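Local structure of peptidase S15/CocE/NonD (Thaumarchaeota archaeon SCGC AB-539-E09, 4PF1) at residues 501-506 against 574-579; 530-535 against 582-587; 426-431 against 469-474; 491-496 against 552-557; 430-435 against 587-592. The protein is an aminopeptidase of the serine peptidase S15 family, probably releasing N-terminal residues from peptides with an alpha/beta-hydrolase catalytic domain. All coordinates share one frame; numbering follows the deposited sequence.

Contact 1. Residues 501-506 against 574-579; sequences ADWVVK and VQVQSS
The indole of W503 meets V576 at its edge. CE3 of W503 lies 4.4 Å from CG1 of V576. The W503 ring also meets the ring of Y555, with the planes at about 55°. The amides of Q575 and Q577 lie on the other face of the sheet, with V504 and K506. NZ of K506 is 2.7 Å from OE1 of Q577 and stands above that amide's carbonyl plane. NZ also donates to OE1 of Q575, at 3.3 Å. The lysine chain is extended beyond CG, and this carries NZ across to both oxygens. Q461 is a further partner of NZ, and T464 of Q575 OE1. The strands 502-510 and 571-577 are antiparallel neighbours in a four-stranded sheet of the C-terminal non-catalytic domain. V504 N donates almost straight to Q577 O (2.9 Å, 170°), and Q577 N returns a bond to V504 O. K506 and Q575 form the next hydrogen-bonded pair. Between them V505 and V576 are a non-hydrogen-bonded pair, with their CG2 atoms 4.2 Å apart. CG of Q577 packs 3.6 Å from CB of V504. NE2 of Q577 donates to S579 O, which helps fix the amide's rotation. Water 1 links D502 N to S578 O.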
# COMPACT_ATOMS: atom_id res chain seq x y z
N ALA A 501 7.62 5.26 42.58
CA ALA A 501 6.63 5.36 41.50
C ALA A 501 7.13 6.18 40.34
O ALA A 501 7.88 7.12 40.54
CB ALA A 501 5.33 5.97 42.02
N ASP A 502 6.66 5.85 39.13
CA ASP A 502 6.88 6.62 37.92
C ASP A 502 5.59 7.33 37.60
O ASP A 502 4.52 6.75 37.78
CB ASP A 502 7.30 5.72 36.74
CG ASP A 502 8.77 5.36 36.70
OD1 ASP A 502 9.55 5.96 37.48
OD2 ASP A 502 9.14 4.48 35.91
N TRP A 503 5.66 8.59 37.16
CA TRP A 503 4.45 9.33 36.82
C TRP A 503 4.57 9.86 35.40
O TRP A 503 5.45 10.68 35.11
CB TRP A 503 4.16 10.46 37.83
CG TRP A 503 4.02 9.99 39.25
CD1 TRP A 503 4.97 10.04 40.23
CD2 TRP A 503 2.86 9.38 39.84
NE1 TRP A 503 4.47 9.52 41.40
CE2 TRP A 503 3.18 9.10 41.19
CE3 TRP A 503 1.57 9.07 39.37
CZ2 TRP A 503 2.26 8.52 42.08
CZ3 TRP A 503 0.66 8.49 40.25
CH2 TRP A 503 1.01 8.21 41.58
N VAL A 504 3.73 9.34 34.50
CA VAL A 504 3.67 9.74 33.09
C VAL A 504 2.54 10.75 32.92
O VAL A 504 1.40 10.45 33.30
CB VAL A 504 3.49 8.52 32.14
CG1 VAL A 504 3.45 8.95 30.68
CG2 VAL A 504 4.56 7.46 32.37
N VAL A 505 2.84 11.94 32.39
CA VAL A 505 1.83 12.96 32.14
C VAL A 505 1.78 13.23 30.64
O VAL A 505 2.82 13.52 30.04
CB VAL A 505 2.06 14.27 32.96
CG1 VAL A 505 0.99 15.31 32.64
CG2 VAL A 505 2.10 13.98 34.46
N LYS A 506 0.59 13.10 30.03
CA LYS A 506 0.41 13.34 28.59
C LYS A 506 -0.58 14.46 28.32
O LYS A 506 -1.66 14.48 28.92
CB LYS A 506 -0.11 12.08 27.87
CG LYS A 506 0.62 10.79 28.16
CD LYS A 506 -0.05 9.68 27.37
CE LYS A 506 0.23 8.32 27.91
NZ LYS A 506 -0.77 7.33 27.44
N VAL A 574 -5.80 15.27 29.20
CA VAL A 574 -4.69 14.93 30.08
C VAL A 574 -4.83 13.44 30.46
O VAL A 574 -5.89 13.02 30.93
CB VAL A 574 -4.61 15.86 31.32
CG1 VAL A 574 -3.62 15.33 32.36
CG2 VAL A 574 -4.24 17.28 30.91
N GLN A 575 -3.77 12.66 30.22
CA GLN A 575 -3.71 11.25 30.60
C GLN A 575 -2.56 11.03 31.58
O GLN A 575 -1.47 11.57 31.37
CB GLN A 575 -3.57 10.34 29.36
CG GLN A 575 -4.89 10.08 28.64
CD GLN A 575 -4.79 9.09 27.50
OE1 GLN A 575 -3.93 8.21 27.47
NE2 GLN A 575 -5.71 9.19 26.55
N VAL A 576 -2.82 10.31 32.69
CA VAL A 576 -1.81 10.00 33.70
C VAL A 576 -1.73 8.47 33.91
O VAL A 576 -2.75 7.81 34.09
CB VAL A 576 -2.04 10.77 35.04
CG1 VAL A 576 -1.22 10.18 36.19
CG2 VAL A 576 -1.71 12.26 34.88
N GLN A 577 -0.50 7.93 33.86
CA GLN A 577 -0.23 6.50 34.05
C GLN A 577 1.09 6.31 34.82
O GLN A 577 1.78 7.30 35.10
CB GLN A 577 -0.22 5.75 32.70
CG GLN A 577 0.73 6.33 31.66
CD GLN A 577 0.51 5.71 30.30
OE1 GLN A 577 -0.57 5.81 29.72
NE2 GLN A 577 1.53 5.08 29.76
N SER A 578 1.43 5.06 35.20
CA SER A 578 2.61 4.78 36.03
C SER A 578 3.68 3.90 35.35
O SER A 578 4.64 3.47 36.01
CB SER A 578 2.19 4.16 37.36
OG SER A 578 1.61 5.12 38.21
N SER A 579 3.54 3.66 34.03
CA SER A 579 4.49 2.88 33.24
C SER A 579 4.40 3.27 31.76
O SER A 579 3.35 3.73 31.31
CB SER A 579 4.28 1.38 33.42
OG SER A 579 2.94 0.99 33.18
O HOH W 1 5.41 3.24 38.77

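Contact 2. Residues 530-535 against 582-587; sequences ADIFRG and PLYDRN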
# COMPACT_ATOMS: atom_id res chain seq x y z
N ALA A 530 4.26 15.06 26.11
CA ALA A 530 4.22 14.06 27.17
C ALA A 530 5.61 13.74 27.71
O ALA A 530 6.58 13.72 26.95
CB ALA A 530 3.57 12.79 26.66
N ASP A 531 5.70 13.47 29.02
CA ASP A 531 6.96 13.05 29.64
C ASP A 531 6.71 12.22 30.89
O ASP A 531 5.57 12.02 31.30
CB ASP A 531 7.89 14.24 29.93
CG ASP A 531 9.32 13.96 29.49
OD1 ASP A 531 9.78 12.80 29.64
OD2 ASP A 531 9.97 14.88 28.95
N ILE A 532 7.80 11.69 31.46
CA ILE A 532 7.78 10.80 32.62
C ILE A 532 8.72 11.32 33.71
O ILE A 532 9.77 11.91 33.41
CB ILE A 532 8.16 9.35 32.17
CG1 ILE A 532 8.14 8.33 33.35
CG2 ILE A 532 9.49 9.31 31.40
CD1 ILE A 532 8.22 6.84 32.94
N PHE A 533 8.35 11.10 34.98
CA PHE A 533 9.16 11.49 36.12
C PHE A 533 9.36 10.28 37.03
O PHE A 533 8.38 9.65 37.44
CB PHE A 533 8.50 12.65 36.90
CG PHE A 533 9.39 13.33 37.92
CD1 PHE A 533 9.69 12.70 39.12
CD2 PHE A 533 9.88 14.61 37.70
CE1 PHE A 533 10.53 13.32 40.06
CE2 PHE A 533 10.69 15.23 38.65
CZ PHE A 533 11.01 14.58 39.82
N ARG A 534 10.63 9.95 37.36
CA ARG A 534 10.92 8.86 38.29
C ARG A 534 10.85 9.41 39.71
O ARG A 534 11.70 10.22 40.11
CB ARG A 534 12.28 8.20 37.98
CG ARG A 534 12.51 6.90 38.76
CD ARG A 534 13.20 5.86 37.91
NE ARG A 534 12.26 5.11 37.08
CZ ARG A 534 12.61 4.16 36.22
NH1 ARG A 534 13.89 3.85 36.06
NH2 ARG A 534 11.69 3.53 35.49
N GLY A 535 9.79 9.02 40.43
CA GLY A 535 9.43 9.50 41.76
C GLY A 535 10.49 9.51 42.84
O GLY A 535 10.41 10.34 43.76
N PRO A 582 8.06 -1.03 26.53
CA PRO A 582 9.39 -1.34 27.09
C PRO A 582 10.43 -0.23 26.95
O PRO A 582 11.56 -0.42 27.40
CB PRO A 582 9.81 -2.57 26.28
CG PRO A 582 9.21 -2.33 24.93
CD PRO A 582 7.93 -1.54 25.15
N LEU A 583 10.07 0.92 26.33
CA LEU A 583 10.98 2.07 26.15
C LEU A 583 11.62 2.44 27.49
O LEU A 583 12.84 2.50 27.58
CB LEU A 583 10.23 3.28 25.54
CG LEU A 583 11.04 4.58 25.31
CD1 LEU A 583 12.36 4.33 24.55
CD2 LEU A 583 10.21 5.61 24.58
N TYR A 584 10.79 2.58 28.54
CA TYR A 584 11.28 2.84 29.89
C TYR A 584 11.19 1.58 30.73
O TYR A 584 10.21 0.85 30.61
CB TYR A 584 10.48 3.98 30.56
CG TYR A 584 10.69 5.32 29.89
CD1 TYR A 584 9.85 5.74 28.86
CD2 TYR A 584 11.75 6.14 30.24
CE1 TYR A 584 10.05 6.96 28.22
CE2 TYR A 584 11.95 7.37 29.62
CZ TYR A 584 11.11 7.77 28.60
OH TYR A 584 11.32 8.97 27.98
N ASP A 585 12.21 1.31 31.57
CA ASP A 585 12.15 0.15 32.45
C ASP A 585 11.09 0.39 33.54
O ASP A 585 10.77 1.55 33.83
CB ASP A 585 13.53 -0.19 33.06
CG ASP A 585 14.15 0.86 33.97
OD1 ASP A 585 13.69 2.02 33.94
OD2 ASP A 585 15.12 0.52 34.67
N ARG A 586 10.50 -0.68 34.07
CA ARG A 586 9.44 -0.56 35.08
C ARG A 586 9.97 -0.08 36.40
O ARG A 586 11.03 -0.54 36.86
CB ARG A 586 8.75 -1.91 35.32
CG ARG A 586 8.11 -2.53 34.10
CD ARG A 586 7.78 -3.99 34.35
NE ARG A 586 8.95 -4.77 34.75
CZ ARG A 586 8.91 -5.78 35.62
NH1 ARG A 586 7.77 -6.13 36.19
NH2 ARG A 586 10.02 -6.44 35.93
N ASN A 587 9.20 0.78 37.07
CA ASN A 587 9.49 1.16 38.43
C ASN A 587 8.98 0.01 39.31
O ASN A 587 7.84 -0.43 39.12
CB ASN A 587 8.85 2.49 38.80
CG ASN A 587 9.36 3.07 40.10
OD1 ASN A 587 9.19 2.49 41.18
ND2 ASN A 587 10.00 4.23 40.02
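A buried salt bridge between R534 and D585 ties the loop after strand 571-577 to strand 525-534, an outermost strand of its four-stranded sheet. The guanidinium grips the carboxylate end-on, with two nitrogens on one oxygen. NH1 of R534 is 2.8 Å from OD1 of D585, and NH2 of R534 is 2.9 Å from the same OD1. OD1 lies in the guanidinium plane. The two flat groups are nevertheless turned 41° apart, and NH2 reaches OD1 from above the carboxylate plane. NH2 also makes a weak bond to the backbone O of D585, at 2.7 Å. The side chain of N587 slides past that of R534 in the opposite direction, with its amide nearly perpendicular to the guanidinium (80°). OD1 of N587 is held by N of Q589, and its ND2 donates to OD1 of D502. Two residues earlier on the strand, I532 and Y584 make a CH-pi contact. CG2 of I532 lies over one ring face, 3.8 Å from the ring centroid and shifted toward the hydroxyl end. It is 3.6 Å from CZ of Y584. A201, from the short strand 201-202, touches I532, R534 and Y584. NH2 of R534 has a second carboxylate partner, OD2 of D502. The buried arginine therefore sits between two acids, which probably keeps it charged and balances its charge away from solvent.

Contact 3. Residues 426-431 against 469-474; sequences DEYVSD and DVLVWA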
# COMPACT_ATOMS: atom_id res chain seq x y z
N ASP A 426 -8.70 10.90 42.07
CA ASP A 426 -8.99 9.83 41.12
C ASP A 426 -8.04 8.68 41.42
O ASP A 426 -6.85 8.91 41.59
CB ASP A 426 -8.87 10.32 39.68
CG ASP A 426 -9.83 11.44 39.36
OD1 ASP A 426 -11.06 11.18 39.32
OD2 ASP A 426 -9.37 12.59 39.20
N GLU A 427 -8.58 7.46 41.54
CA GLU A 427 -7.81 6.30 41.95
C GLU A 427 -7.67 5.25 40.84
O GLU A 427 -8.60 5.05 40.05
CB GLU A 427 -8.46 5.67 43.18
CG GLU A 427 -7.58 4.68 43.93
CD GLU A 427 -8.28 4.04 45.11
OE1 GLU A 427 -9.06 3.09 44.90
OE2 GLU A 427 -8.04 4.50 46.25
N TYR A 428 -6.51 4.57 40.81
CA TYR A 428 -6.22 3.45 39.92
C TYR A 428 -5.11 2.58 40.51
O TYR A 428 -4.34 3.05 41.35
CB TYR A 428 -5.85 3.92 38.49
CG TYR A 428 -4.48 4.54 38.33
CD1 TYR A 428 -4.26 5.87 38.66
CD2 TYR A 428 -3.43 3.82 37.77
CE1 TYR A 428 -3.03 6.48 38.42
CE2 TYR A 428 -2.18 4.41 37.57
CZ TYR A 428 -1.98 5.74 37.90
OH TYR A 428 -0.76 6.33 37.70
N VAL A 429 -5.04 1.32 40.07
CA VAL A 429 -4.01 0.40 40.53
C VAL A 429 -3.00 0.17 39.40
O VAL A 429 -3.39 -0.22 38.29
CB VAL A 429 -4.60 -0.94 41.06
CG1 VAL A 429 -3.50 -1.90 41.49
CG2 VAL A 429 -5.57 -0.69 42.22
N SER A 430 -1.72 0.43 39.68
CA SER A 430 -0.65 0.20 38.73
C SER A 430 0.03 -1.13 39.03
O SER A 430 0.56 -1.32 40.13
CB SER A 430 0.36 1.35 38.76
OG SER A 430 1.52 1.02 38.02
N ASP A 431 -0.03 -2.06 38.08
CA ASP A 431 0.53 -3.39 38.25
C ASP A 431 1.81 -3.55 37.40
O ASP A 431 1.74 -3.65 36.17
CB ASP A 431 -0.52 -4.46 37.88
CG ASP A 431 -0.09 -5.91 38.10
OD1 ASP A 431 0.96 -6.13 38.74
OD2 ASP A 431 -0.81 -6.81 37.64
N ASP A 469 -5.87 1.10 34.40
CA ASP A 469 -4.63 1.52 35.07
C ASP A 469 -4.12 2.87 34.50
O ASP A 469 -2.93 3.19 34.62
CB ASP A 469 -3.54 0.41 34.98
CG ASP A 469 -3.17 -0.02 33.57
OD1 ASP A 469 -3.86 0.39 32.61
OD2 ASP A 469 -2.20 -0.81 33.43
N VAL A 470 -5.03 3.66 33.89
CA VAL A 470 -4.74 4.97 33.30
C VAL A 470 -5.85 5.96 33.70
O VAL A 470 -7.02 5.58 33.70
CB VAL A 470 -4.59 4.89 31.73
CG1 VAL A 470 -4.37 6.27 31.11
CG2 VAL A 470 -3.48 3.93 31.32
N LEU A 471 -5.49 7.20 34.07
CA LEU A 471 -6.47 8.23 34.41
C LEU A 471 -6.65 9.16 33.23
O LEU A 471 -5.68 9.44 32.52
CB LEU A 471 -6.07 9.02 35.66
CG LEU A 471 -6.03 8.26 36.99
CD1 LEU A 471 -5.63 9.17 38.11
CD2 LEU A 471 -7.38 7.59 37.31
N VAL A 472 -7.88 9.61 32.98
CA VAL A 472 -8.19 10.46 31.83
C VAL A 472 -9.06 11.66 32.27
O VAL A 472 -10.00 11.50 33.05
CB VAL A 472 -8.89 9.66 30.68
CG1 VAL A 472 -8.98 10.49 29.41
CG2 VAL A 472 -8.18 8.33 30.40
N TRP A 473 -8.73 12.86 31.74
CA TRP A 473 -9.48 14.10 31.94
C TRP A 473 -9.54 14.84 30.61
O TRP A 473 -8.54 14.86 29.88
CB TRP A 473 -8.84 15.00 33.01
CG TRP A 473 -8.70 14.37 34.36
CD1 TRP A 473 -9.63 14.34 35.35
CD2 TRP A 473 -7.54 13.70 34.87
NE1 TRP A 473 -9.12 13.69 36.46
CE2 TRP A 473 -7.84 13.29 36.19
CE3 TRP A 473 -6.26 13.44 34.36
CZ2 TRP A 473 -6.91 12.62 36.99
CZ3 TRP A 473 -5.34 12.77 35.15
CH2 TRP A 473 -5.66 12.39 36.46
N ALA A 474 -10.69 15.42 30.27
CA ALA A 474 -10.85 16.14 29.01
C ALA A 474 -11.82 17.30 29.15
O ALA A 474 -12.79 17.21 29.90
CB ALA A 474 -11.34 15.19 27.92
O HOH W 2 -0.34 -1.66 35.19
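The Y428 ring is wedged between L471 and the backbone of D469. CD1 of Y428 is 3.4 Å from CG of L471, and CD2 of Y428 is 3.3 Å from O of D469. The tyrosine CB points toward segment 469-474, and CG takes the crowded position between backbone N and carbonyl carbon (chi1 74°). The OH bonds to OG of S578. CG of L471 is anti to its own carbonyl carbon, and this sets it against the tyrosine ring. The leucine methyls CD1 and CD2 lie beside CB of D426, the CD1 contact being 3.8 Å. Strand 425-430 belongs to the six-stranded antiparallel sheet of the C-terminal domain. Strand 471-474 is an outermost strand of the four-stranded sheet. The two strand axes are 8.5 Å apart at closest, so side chains rather than a backbone ladder join them. This is packing between layers of a beta sandwich, as expected for a galactose-binding-like fold. At one end, NE1 of W473 donates to OD2 of D426 at 3.0 Å. The oxygen lies in the indole plane, but the donor stands above the carboxylate plane by 59°. OD2 also forms a salt bridge with R612, so it serves two donors. At the other end, CB of D469 packs 3.4 Å from O of V429. OD2 of D469 lies 2.7 Å from water 2, which accepts from N of D431. OD1 of D469 is held by R467. V470 O accepts from NZ of K434 of the second subunit.

Contact 4. Residues 491-496 against 552-557; sequences RLFAST and VLEYRI
The F493 ring and the E554 side chain lie side by side and point the same way. CG of E554 lies over one face of the ring. It is 4.0 Å from the ring centroid, a CH-pi contact, and 3.6 Å from CE1 of F493. The glutamate chain is extended beyond CG, so its carboxylate carries on over the rim near CZ. Next to this pair, CG1 of V552 rests against CB of F493 at 4.1 Å. R491 stands beyond E554 on the same face and turns its guanidinium to E621 and D405. On the other face the fit is between methyls and a ring. CD2 of L492 reaches CD1 of Y555 at 4.2 Å and CD1 of I557 at 4.1 Å, filling the notch between them. The small CB of A494 lets the far part of the Y555 ring come alongside, with CE1 of Y555 4.2 Å away. The Y555 ring turns its edge to the L492 and A494 carbonyls. Water 3 bridges A494 O and Y555 OH. W503, from strand 502-510, packs on L492 and A494 and closes over these bumps. The backbones make four bonds. Y555 N to L492 O is the shortest, at 2.7 Å, and L553 N meets A494 O nearly straight (168°). The strands run antiparallel with a strong twist, 145° between their directions. This is a twisted antiparallel ladder of a beta sandwich, with L492, A494 and Y555 facing the opposing sheet in the C-terminal domain.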
# COMPACT_ATOMS: atom_id res chain seq x y z
N ARG A 491 1.81 20.21 37.58
CA ARG A 491 1.87 20.34 39.02
C ARG A 491 1.02 19.22 39.57
O ARG A 491 -0.20 19.34 39.64
CB ARG A 491 1.39 21.73 39.48
CG ARG A 491 1.70 22.02 40.95
CD ARG A 491 1.28 23.41 41.36
NE ARG A 491 -0.17 23.53 41.50
CZ ARG A 491 -0.95 24.25 40.69
NH1 ARG A 491 -0.42 24.93 39.69
NH2 ARG A 491 -2.26 24.29 40.89
N LEU A 492 1.65 18.06 39.79
CA LEU A 492 0.95 16.85 40.18
C LEU A 492 1.03 16.58 41.68
O LEU A 492 2.12 16.48 42.24
CB LEU A 492 1.53 15.65 39.39
CG LEU A 492 0.93 14.28 39.71
CD1 LEU A 492 -0.41 14.08 38.99
CD2 LEU A 492 1.90 13.17 39.34
N PHE A 493 -0.14 16.46 42.31
CA PHE A 493 -0.27 16.08 43.71
C PHE A 493 -0.76 14.64 43.73
O PHE A 493 -1.90 14.38 43.35
CB PHE A 493 -1.22 17.02 44.47
CG PHE A 493 -0.69 18.42 44.67
CD1 PHE A 493 0.07 18.74 45.79
CD2 PHE A 493 -0.96 19.43 43.75
CE1 PHE A 493 0.54 20.04 46.00
CE2 PHE A 493 -0.46 20.72 43.94
CZ PHE A 493 0.28 21.02 45.06
N ALA A 494 0.14 13.70 44.04
CA ALA A 494 -0.21 12.29 43.97
C ALA A 494 0.30 11.48 45.16
O ALA A 494 1.34 11.80 45.74
CB ALA A 494 0.33 11.69 42.68
N SER A 495 -0.44 10.42 45.51
CA SER A 495 -0.07 9.49 46.56
C SER A 495 0.00 8.07 46.00
O SER A 495 -0.74 7.74 45.08
CB SER A 495 -1.06 9.56 47.72
OG SER A 495 -2.33 9.02 47.38
N THR A 496 0.90 7.26 46.55
CA THR A 496 1.05 5.85 46.18
C THR A 496 1.09 4.99 47.43
O THR A 496 1.62 5.44 48.45
CB THR A 496 2.30 5.63 45.28
OG1 THR A 496 2.44 4.22 45.03
CG2 THR A 496 3.59 6.17 45.90
N VAL A 552 0.19 12.26 50.25
CA VAL A 552 -0.02 13.09 49.06
C VAL A 552 1.21 13.97 48.86
O VAL A 552 1.48 14.85 49.68
CB VAL A 552 -1.33 13.94 49.12
CG1 VAL A 552 -1.64 14.57 47.76
CG2 VAL A 552 -2.51 13.10 49.60
N LEU A 553 2.00 13.68 47.81
CA LEU A 553 3.24 14.41 47.53
C LEU A 553 3.14 15.24 46.25
O LEU A 553 2.48 14.83 45.28
CB LEU A 553 4.43 13.45 47.45
CG LEU A 553 4.70 12.59 48.70
CD1 LEU A 553 5.58 11.41 48.37
CD2 LEU A 553 5.31 13.42 49.82
N GLU A 554 3.83 16.39 46.23
CA GLU A 554 3.86 17.31 45.10
C GLU A 554 5.02 17.00 44.16
O GLU A 554 6.16 16.83 44.62
CB GLU A 554 3.94 18.77 45.59
CG GLU A 554 3.76 19.81 44.49
CD GLU A 554 3.84 21.26 44.93
OE1 GLU A 554 3.84 21.53 46.16
OE2 GLU A 554 3.89 22.13 44.04
N TYR A 555 4.74 16.96 42.85
CA TYR A 555 5.70 16.72 41.78
C TYR A 555 5.67 17.86 40.78
O TYR A 555 4.59 18.35 40.43
CB TYR A 555 5.39 15.39 41.05
CG TYR A 555 5.45 14.17 41.92
CD1 TYR A 555 4.34 13.77 42.67
CD2 TYR A 555 6.59 13.38 41.98
CE1 TYR A 555 4.38 12.64 43.49
CE2 TYR A 555 6.64 12.24 42.78
CZ TYR A 555 5.54 11.88 43.54
OH TYR A 555 5.58 10.76 44.33
N ARG A 556 6.84 18.29 40.32
CA ARG A 556 6.95 19.31 39.28
C ARG A 556 7.48 18.62 38.04
O ARG A 556 8.62 18.15 38.04
CB ARG A 556 7.85 20.48 39.72
CG ARG A 556 7.53 21.79 39.00
CD ARG A 556 8.59 22.85 39.25
NE ARG A 556 9.50 22.99 38.11
CZ ARG A 556 9.42 23.96 37.21
NH1 ARG A 556 8.50 24.91 37.32
NH2 ARG A 556 10.28 24.01 36.20
N ILE A 557 6.62 18.45 37.02
CA ILE A 557 7.01 17.73 35.80
C ILE A 557 6.93 18.67 34.58
O ILE A 557 5.86 18.82 33.98
CB ILE A 557 6.18 16.42 35.60
CG1 ILE A 557 6.10 15.58 36.89
CG2 ILE A 557 6.75 15.59 34.44
CD1 ILE A 557 4.90 14.61 36.96
O HOH W 3 3.50 9.92 45.76

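Contact 5. Residues 430-435 against 587-592; sequences SDPAKP and NPQTFV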
# COMPACT_ATOMS: atom_id res chain seq x y z
N SER A 430 -1.72 0.43 39.68
CA SER A 430 -0.65 0.20 38.73
C SER A 430 0.03 -1.13 39.03
O SER A 430 0.56 -1.32 40.13
CB SER A 430 0.36 1.35 38.76
OG SER A 430 1.52 1.02 38.02
N ASP A 431 -0.03 -2.06 38.08
CA ASP A 431 0.53 -3.39 38.25
C ASP A 431 1.81 -3.55 37.40
O ASP A 431 1.74 -3.65 36.17
CB ASP A 431 -0.52 -4.46 37.88
CG ASP A 431 -0.09 -5.91 38.10
OD1 ASP A 431 0.96 -6.13 38.74
OD2 ASP A 431 -0.81 -6.81 37.64
N PRO A 432 3.00 -3.65 38.06
CA PRO A 432 4.25 -3.81 37.29
C PRO A 432 4.32 -5.14 36.51
O PRO A 432 5.10 -5.23 35.57
CB PRO A 432 5.34 -3.74 38.37
CG PRO A 432 4.69 -3.07 39.54
CD PRO A 432 3.27 -3.54 39.50
N ALA A 433 3.49 -6.14 36.87
CA ALA A 433 3.43 -7.41 36.13
C ALA A 433 2.70 -7.20 34.79
O ALA A 433 2.91 -7.97 33.85
CB ALA A 433 2.72 -8.48 36.96
N LYS A 434 1.89 -6.12 34.69
CA LYS A 434 1.19 -5.73 33.46
C LYS A 434 1.50 -4.25 33.13
O LYS A 434 0.63 -3.39 33.27
CB LYS A 434 -0.33 -5.96 33.61
CG LYS A 434 -0.75 -7.41 33.42
CD LYS A 434 -2.22 -7.59 33.69
CE LYS A 434 -2.71 -8.94 33.25
NZ LYS A 434 -4.03 -9.26 33.85
N PRO A 435 2.76 -3.91 32.73
CA PRO A 435 3.06 -2.50 32.44
C PRO A 435 2.31 -1.99 31.21
O PRO A 435 2.03 -2.76 30.28
CB PRO A 435 4.57 -2.49 32.22
CG PRO A 435 4.91 -3.87 31.81
CD PRO A 435 3.94 -4.77 32.51
N ASN A 587 9.20 0.78 37.07
CA ASN A 587 9.49 1.16 38.43
C ASN A 587 8.98 0.01 39.31
O ASN A 587 7.84 -0.43 39.12
CB ASN A 587 8.85 2.49 38.80
CG ASN A 587 9.36 3.07 40.10
OD1 ASN A 587 9.19 2.49 41.18
ND2 ASN A 587 10.00 4.23 40.02
N PRO A 588 9.81 -0.55 40.23
CA PRO A 588 9.33 -1.68 41.05
C PRO A 588 8.14 -1.32 41.95
O PRO A 588 7.37 -2.20 42.32
CB PRO A 588 10.56 -2.05 41.89
CG PRO A 588 11.72 -1.44 41.18
CD PRO A 588 11.20 -0.19 40.56
N GLN A 589 7.98 -0.02 42.26
CA GLN A 589 6.92 0.56 43.10
C GLN A 589 7.18 0.26 44.60
O GLN A 589 6.36 0.58 45.45
CB GLN A 589 5.50 0.19 42.62
CG GLN A 589 5.26 0.70 41.19
CD GLN A 589 3.87 0.55 40.64
OE1 GLN A 589 3.50 1.24 39.69
NE2 GLN A 589 3.09 -0.40 41.15
N THR A 590 8.37 -0.28 44.89
CA THR A 590 8.97 -0.43 46.22
C THR A 590 10.37 0.13 46.07
O THR A 590 10.97 -0.05 45.01
CB THR A 590 8.93 -1.88 46.77
OG1 THR A 590 9.83 -2.71 46.04
CG2 THR A 590 7.53 -2.48 46.82
N PHE A 591 10.87 0.87 47.07
CA PHE A 591 12.19 1.50 46.96
C PHE A 591 13.33 0.47 47.01
O PHE A 591 13.43 -0.32 47.96
CB PHE A 591 12.40 2.58 48.04
CG PHE A 591 13.68 3.36 47.86
CD1 PHE A 591 13.77 4.38 46.92
CD2 PHE A 591 14.81 3.06 48.62
CE1 PHE A 591 14.96 5.10 46.75
CE2 PHE A 591 16.00 3.77 48.44
CZ PHE A 591 16.07 4.79 47.51
N VAL A 592 14.21 0.52 45.99
CA VAL A 592 15.42 -0.30 45.86
C VAL A 592 16.63 0.65 45.65
O VAL A 592 16.42 1.76 45.14
CB VAL A 592 15.33 -1.38 44.74
CG1 VAL A 592 14.26 -2.42 45.06
CG2 VAL A 592 15.10 -0.77 43.36
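Q589 and S430 join two irregular loops of the C-terminal beta domain through two hydrogen bonds at the end of strand 425-430. The Q589 amide uses both of its polar atoms on the one serine. OG of S430 donates to OE1 of Q589 at 2.6 Å. It lies in the amide carbonyl plane, on a lone pair. NE2 of Q589 donates to the backbone O of S430 at 2.9 Å, and this bond is close to straight (166°). Here the serine oxygen lies in the amide plane of Q589, while NE2 stands above the serine's carbonyl plane by 48°. Two bonds to one residue fix the rotation of the amide and which end is oxygen. OG of S430 is anti to its own backbone N (chi1 169°), which turns it toward the glutamine. NE2 has a further acceptor, O of R604. P432 covers this group from the side, with CG of P432 3.5 Å from NE2 of Q589. Each loop is also shaped by its own turns. D431 to K434 is a type I beta turn, closed by K434 N to D431 O at 2.9 Å. Within it D431 OD1 accepts from A433 N, an Asx turn. The turn places K434 at the second subunit. In the other loop, N587 makes another Asx turn. It leads into Q589, whose backbone has a left-handed conformation. OD1 of N587 accepts from N of Q589 at 3.0 Å, in the carbonyl plane and on a lone pair.

How the contacts relate
Contacts 1 and 2 are closest, with centres about 8 Å apart. They are joined by a probable hydrogen bond from G535 N to A501 O (2.7 Å). Contact 3 continues the sheet of contact 1 through V576 O and L471 N, 2.8 Å apart. Contact 4 backs onto contact 1 through W503 and lies about 14 Å from contact 3, centre to centre, without touching it. Contact 5 shares S430 and D431 with contact 3, and N587 with contact 2. R586 NH1 also reaches P432 O, at 2.9 Å. Contacts 3 and 5 both touch the second subunit. All five lie in the non-catalytic C-terminal domain. The serine-hydrolase active site presumably belongs to the alpha/beta-hydrolase domain.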